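Local coordinates for dual specificity protein phosphatase 12 (Homo sapiens, PDB 4KI9), which removes phosphate from phosphotyrosine as well as phosphoserine and phosphothreonine residues of proteins, as a dual specificity phosphatase, through the catalytic domain described here, at residues Leu64-Gly76 and Arg95-Thr107. The protein carries 2 engineered substitutions. Sequence-based numbering, arbitrary orientation.
Engineered in segment 64-76: Ala71 (natural residue Cys). With PO4 (phosphate ion), chain B.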
loop_
_atom_site.group_PDB
_atom_site.type_symbol
_atom_site.label_atom_id
_atom_site.label_comp_id
_atom_site.label_asym_id
_atom_site.label_seq_id
_atom_site.Cartn_x
_atom_site.Cartn_y
_atom_site.Cartn_z
ATOM N N LEU A 64 -2.423 -5.354 8.310
ATOM C CA LEU A 64 -2.302 -4.186 7.451
ATOM C C LEU A 64 -3.618 -3.422 7.402
ATOM O O LEU A 64 -3.638 -2.188 7.245
ATOM C CB LEU A 64 -1.929 -4.602 6.032
ATOM C CG LEU A 64 -0.473 -4.572 5.577
ATOM C CD1 LEU A 64 -0.466 -4.570 4.071
ATOM C CD2 LEU A 64 0.267 -3.361 6.117
ATOM N N LEU A 65 -4.718 -4.159 7.518
ATOM C CA LEU A 65 -6.070 -3.592 7.385
ATOM C C LEU A 65 -6.276 -2.316 8.201
ATOM O O LEU A 65 -6.831 -1.340 7.700
ATOM C CB LEU A 65 -7.131 -4.637 7.768
ATOM C CG LEU A 65 -8.600 -4.188 7.748
ATOM C CD1 LEU A 65 -8.987 -3.631 6.377
ATOM C CD2 LEU A 65 -9.515 -5.373 8.087
ATOM N N SER A 66 -5.820 -2.330 9.452
ATOM C CA SER A 66 -6.024 -1.219 10.371
ATOM C C SER A 66 -5.286 0.047 9.932
ATOM O O SER A 66 -5.659 1.145 10.329
ATOM C CB SER A 66 -5.592 -1.622 11.789
ATOM O OG SER A 66 -6.423 -2.670 12.286
ATOM N N HIS A 67 -4.255 -0.116 9.102
ATOM C CA HIS A 67 -3.444 1.014 8.615
ATOM C C HIS A 67 -3.805 1.529 7.220
ATOM O O HIS A 67 -3.206 2.502 6.742
ATOM C CB HIS A 67 -1.960 0.631 8.628
ATOM C CG HIS A 67 -1.476 0.198 9.967
ATOM N ND1 HIS A 67 -1.554 -1.110 10.397
ATOM C CD2 HIS A 67 -0.963 0.902 11.003
ATOM C CE1 HIS A 67 -1.072 -1.196 11.622
ATOM N NE2 HIS A 67 -0.707 0.010 12.015
ATOM N N LEU A 68 -4.773 0.891 6.565
ATOM C CA LEU A 68 -5.051 1.181 5.164
ATOM C C LEU A 68 -5.587 2.587 4.902
ATOM O O LEU A 68 -5.197 3.211 3.928
ATOM C CB LEU A 68 -5.997 0.131 4.536
ATOM C CG LEU A 68 -5.443 -1.287 4.377
ATOM C CD1 LEU A 68 -6.512 -2.249 3.778
ATOM C CD2 LEU A 68 -4.148 -1.276 3.552
ATOM N N ASP A 69 -6.500 3.080 5.735
ATOM C CA ASP A 69 -6.993 4.434 5.534
ATOM C C ASP A 69 -5.879 5.485 5.696
ATOM O O ASP A 69 -5.830 6.426 4.925
ATOM C CB ASP A 69 -8.178 4.752 6.441
ATOM C CG ASP A 69 -9.503 4.164 5.917
ATOM O OD1 ASP A 69 -10.463 4.098 6.697
ATOM O OD2 ASP A 69 -9.587 3.771 4.737
ATOM N N ARG A 70 -4.984 5.300 6.671
ATOM C CA ARG A 70 -3.829 6.201 6.856
ATOM C C ARG A 70 -2.902 6.163 5.639
ATOM O O ARG A 70 -2.441 7.194 5.137
ATOM C CB ARG A 70 -3.014 5.775 8.081
ATOM C CG ARG A 70 -3.630 6.080 9.455
ATOM C CD ARG A 70 -2.869 5.268 10.547
ATOM N NE ARG A 70 -3.173 5.733 11.894
ATOM C CZ ARG A 70 -2.500 5.391 12.998
ATOM N NH1 ARG A 70 -1.458 4.560 12.949
ATOM N NH2 ARG A 70 -2.878 5.889 14.170
ATOM N N ALA A 71 -2.626 4.962 5.163
ATOM C CA ALA A 71 -1.729 4.790 4.034
ATOM C C ALA A 71 -2.339 5.424 2.794
ATOM O O ALA A 71 -1.673 6.177 2.080
ATOM C CB ALA A 71 -1.481 3.299 3.792
ATOM N N VAL A 72 -3.603 5.099 2.528
ATOM C CA VAL A 72 -4.298 5.635 1.356
ATOM C C VAL A 72 -4.420 7.172 1.421
ATOM O O VAL A 72 -4.282 7.856 0.399
ATOM C CB VAL A 72 -5.680 4.986 1.160
ATOM C CG1 VAL A 72 -6.482 5.747 0.081
ATOM C CG2 VAL A 72 -5.509 3.472 0.803
ATOM N N ALA A 73 -4.666 7.699 2.617
ATOM C CA ALA A 73 -4.744 9.152 2.824
ATOM C C ALA A 73 -3.400 9.841 2.535
ATOM O O ALA A 73 -3.362 10.945 1.975
ATOM C CB ALA A 73 -5.213 9.468 4.247
ATOM N N PHE A 74 -2.302 9.198 2.917
ATOM C CA PHE A 74 -0.973 9.766 2.665
ATOM C C PHE A 74 -0.740 9.864 1.167
ATOM O O PHE A 74 -0.300 10.891 0.648
ATOM C CB PHE A 74 0.114 8.889 3.289
ATOM C CG PHE A 74 1.515 9.336 2.958
ATOM C CD1 PHE A 74 2.256 8.680 1.993
ATOM C CD2 PHE A 74 2.079 10.433 3.605
ATOM C CE1 PHE A 74 3.559 9.101 1.682
ATOM C CE2 PHE A 74 3.369 10.844 3.315
ATOM C CZ PHE A 74 4.104 10.184 2.346
ATOM N N ILE A 75 -1.055 8.784 0.469
ATOM C CA ILE A 75 -0.815 8.744 -0.961
ATOM C C ILE A 75 -1.736 9.739 -1.659
ATOM O O ILE A 75 -1.297 10.491 -2.532
ATOM C CB ILE A 75 -1.060 7.352 -1.539
ATOM C CG1 ILE A 75 -0.125 6.333 -0.868
ATOM C CG2 ILE A 75 -0.831 7.394 -3.066
ATOM C CD1 ILE A 75 -0.493 4.872 -1.168
ATOM N N GLY A 76 -3.008 9.739 -1.259
ATOM C CA GLY A 76 -4.009 10.607 -1.853
ATOM C C GLY A 76 -3.691 12.082 -1.685
ATOM O O GLY A 76 -3.837 12.855 -2.628
ATOM N N ARG A 95 3.673 -6.548 0.540
ATOM C CA ARG A 95 3.240 -5.420 1.377
ATOM C C ARG A 95 2.927 -4.150 0.568
ATOM O O ARG A 95 1.880 -3.519 0.745
ATOM C CB ARG A 95 4.285 -5.127 2.453
ATOM C CG ARG A 95 4.338 -6.155 3.593
ATOM C CD ARG A 95 5.603 -5.976 4.451
ATOM N NE ARG A 95 6.794 -6.482 3.773
ATOM C CZ ARG A 95 7.985 -6.642 4.347
ATOM N NH1 ARG A 95 8.154 -6.341 5.626
ATOM N NH2 ARG A 95 9.009 -7.119 3.640
ATOM N N SER A 96 3.828 -3.777 -0.331
ATOM C CA SER A 96 3.627 -2.572 -1.129
ATOM C C SER A 96 2.487 -2.798 -2.123
ATOM O O SER A 96 1.680 -1.908 -2.371
ATOM C CB SER A 96 4.918 -2.230 -1.860
ATOM O OG SER A 96 5.371 -3.366 -2.578
ATOM N N VAL A 97 2.421 -4.006 -2.679
ATOM C CA VAL A 97 1.338 -4.395 -3.574
ATOM C C VAL A 97 -0.042 -4.284 -2.915
ATOM O O VAL A 97 -0.979 -3.770 -3.517
ATOM C CB VAL A 97 1.562 -5.837 -4.113
ATOM C CG1 VAL A 97 0.321 -6.352 -4.804
ATOM C CG2 VAL A 97 2.754 -5.856 -5.070
ATOM N N ALA A 98 -0.164 -4.755 -1.676
ATOM C CA ALA A 98 -1.412 -4.604 -0.922
ATOM C C ALA A 98 -1.809 -3.127 -0.735
ATOM O O ALA A 98 -2.979 -2.750 -0.904
ATOM C CB ALA A 98 -1.303 -5.304 0.428
ATOM N N ILE A 99 -0.837 -2.289 -0.398
ATOM C CA ILE A 99 -1.120 -0.866 -0.191
ATOM C C ILE A 99 -1.590 -0.206 -1.482
ATOM O O ILE A 99 -2.563 0.546 -1.487
ATOM C CB ILE A 99 0.114 -0.105 0.356
ATOM C CG1 ILE A 99 0.476 -0.601 1.757
ATOM C CG2 ILE A 99 -0.131 1.403 0.387
ATOM C CD1 ILE A 99 -0.667 -0.532 2.767
ATOM N N ILE A 100 -0.886 -0.465 -2.577
ATOM C CA ILE A 100 -1.293 0.100 -3.867
ATOM C C ILE A 100 -2.705 -0.346 -4.230
ATOM O O ILE A 100 -3.538 0.464 -4.651
ATOM C CB ILE A 100 -0.326 -0.323 -4.991
ATOM C CG1 ILE A 100 1.042 0.306 -4.758
ATOM C CG2 ILE A 100 -0.867 0.109 -6.354
ATOM C CD1 ILE A 100 1.017 1.826 -4.869
ATOM N N THR A 101 -2.970 -1.639 -4.052
ATOM C CA THR A 101 -4.285 -2.188 -4.358
ATOM C C THR A 101 -5.360 -1.474 -3.538
ATOM O O THR A 101 -6.402 -1.084 -4.076
ATOM C CB THR A 101 -4.341 -3.709 -4.138
ATOM O OG1 THR A 101 -3.304 -4.340 -4.906
ATOM C CG2 THR A 101 -5.708 -4.278 -4.585
ATOM N N ALA A 102 -5.088 -1.263 -2.249
ATOM C CA ALA A 102 -6.050 -0.587 -1.391
ATOM C C ALA A 102 -6.313 0.827 -1.903
ATOM O O ALA A 102 -7.452 1.308 -1.906
ATOM C CB ALA A 102 -5.556 -0.557 0.054
ATOM N N PHE A 103 -5.262 1.494 -2.343
ATOM C CA PHE A 103 -5.411 2.850 -2.875
ATOM C C PHE A 103 -6.276 2.872 -4.137
ATOM O O PHE A 103 -7.155 3.718 -4.298
ATOM C CB PHE A 103 -4.040 3.424 -3.202
ATOM C CG PHE A 103 -4.100 4.758 -3.887
ATOM C CD1 PHE A 103 -4.224 5.927 -3.138
ATOM C CD2 PHE A 103 -4.042 4.843 -5.271
ATOM C CE1 PHE A 103 -4.279 7.157 -3.769
ATOM C CE2 PHE A 103 -4.109 6.057 -5.903
ATOM C CZ PHE A 103 -4.223 7.221 -5.152
ATOM N N LEU A 104 -6.004 1.943 -5.041
ATOM C CA LEU A 104 -6.794 1.811 -6.254
ATOM C C LEU A 104 -8.237 1.491 -5.896
ATOM O O LEU A 104 -9.149 2.084 -6.445
ATOM C CB LEU A 104 -6.217 0.727 -7.165
ATOM C CG LEU A 104 -4.861 1.032 -7.795
ATOM C CD1 LEU A 104 -4.407 -0.113 -8.697
ATOM C CD2 LEU A 104 -4.913 2.367 -8.576
ATOM N N MET A 105 -8.437 0.573 -4.954
ATOM C CA MET A 105 -9.779 0.230 -4.493
ATOM C C MET A 105 -10.550 1.447 -3.976
ATOM O O MET A 105 -11.680 1.701 -4.389
ATOM C CB MET A 105 -9.715 -0.841 -3.390
ATOM C CG MET A 105 -9.283 -2.227 -3.874
ATOM S SD MET A 105 -8.982 -3.365 -2.516
ATOM C CE MET A 105 -10.617 -3.458 -1.787
ATOM N N LYS A 106 -9.952 2.191 -3.057
ATOM C CA LYS A 106 -10.666 3.293 -2.418
ATOM C C LYS A 106 -10.891 4.479 -3.348
ATOM O O LYS A 106 -12.000 5.012 -3.408
ATOM C CB LYS A 106 -9.962 3.725 -1.125
ATOM C CG LYS A 106 -10.772 4.712 -0.303
ATOM C CD LYS A 106 -10.139 4.997 1.055
ATOM C CE LYS A 106 -11.139 5.721 1.948
ATOM N NZ LYS A 106 -10.719 5.777 3.372
ATOM N N THR A 107 -9.861 4.891 -4.087
ATOM C CA THR A 107 -10.007 6.046 -4.980
ATOM C C THR A 107 -11.006 5.788 -6.111
ATOM O O THR A 107 -11.853 6.633 -6.410
ATOM C CB THR A 107 -8.667 6.534 -5.569
ATOM O OG1 THR A 107 -7.985 5.452 -6.216
ATOM C CG2 THR A 107 -7.781 7.112 -4.477
HETATM P P PO4 B . 7.325 -7.750 0.332
HETATM O O1 PO4 B . 8.668 -7.318 0.876
HETATM O O2 PO4 B . 6.254 -7.508 1.363
HETATM O O3 PO4 B . 7.016 -7.027 -0.954
HETATM O O4 PO4 B . 7.358 -9.241 0.069
HETATM O O HOH W 1 -8.133 7.141 3.291
#
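The helix that follows the phosphate-binding loop of the protein tyrosine phosphatase fold, Arg95-Thr107, packs across helix 68-76 at -74°, with Leu68, Val72 and Ile75 meeting Ile99, Ala102 and Phe103. Small Ala102 leaves room for Leu68 CD2, which also touches Ile99 CD1 at 3.6 Å. Branched Val72 uses both methyls, CG2 against the Phe103 backbone and CG1 between the Phe103 ring and the Lys106 chain. Ile75 CG2, set anti to its backbone N, makes a CH-pi contact over one face of the Phe103 ring, 3.9 Å from the centroid; Thr107 CG2 lies over the opposite face, offset from the centre. Extended Lys106 carries NZ to Asp69 OD2 (2.7 Å) in a salt bridge, meeting it from above the carboxylate plane; Tyr139 OH is also hydrogen-bonded to Asp69 OD2. In the substrate site, Arg95 bends at chi3 (-75°), and its NE hydrogen-bonds O2 (2.7 Å) and its NH2 O1 (2.8 Å) of a phosphate ion, probably from the crystallisation liquor, while Arg95 N also binds O2. A leucine in its place would probably leave phosphate O1 and O2 without their guanidinium partners and weaken substrate binding. The helix N-terminus and the guanidinium both face the anion and would probably help to balance its charge.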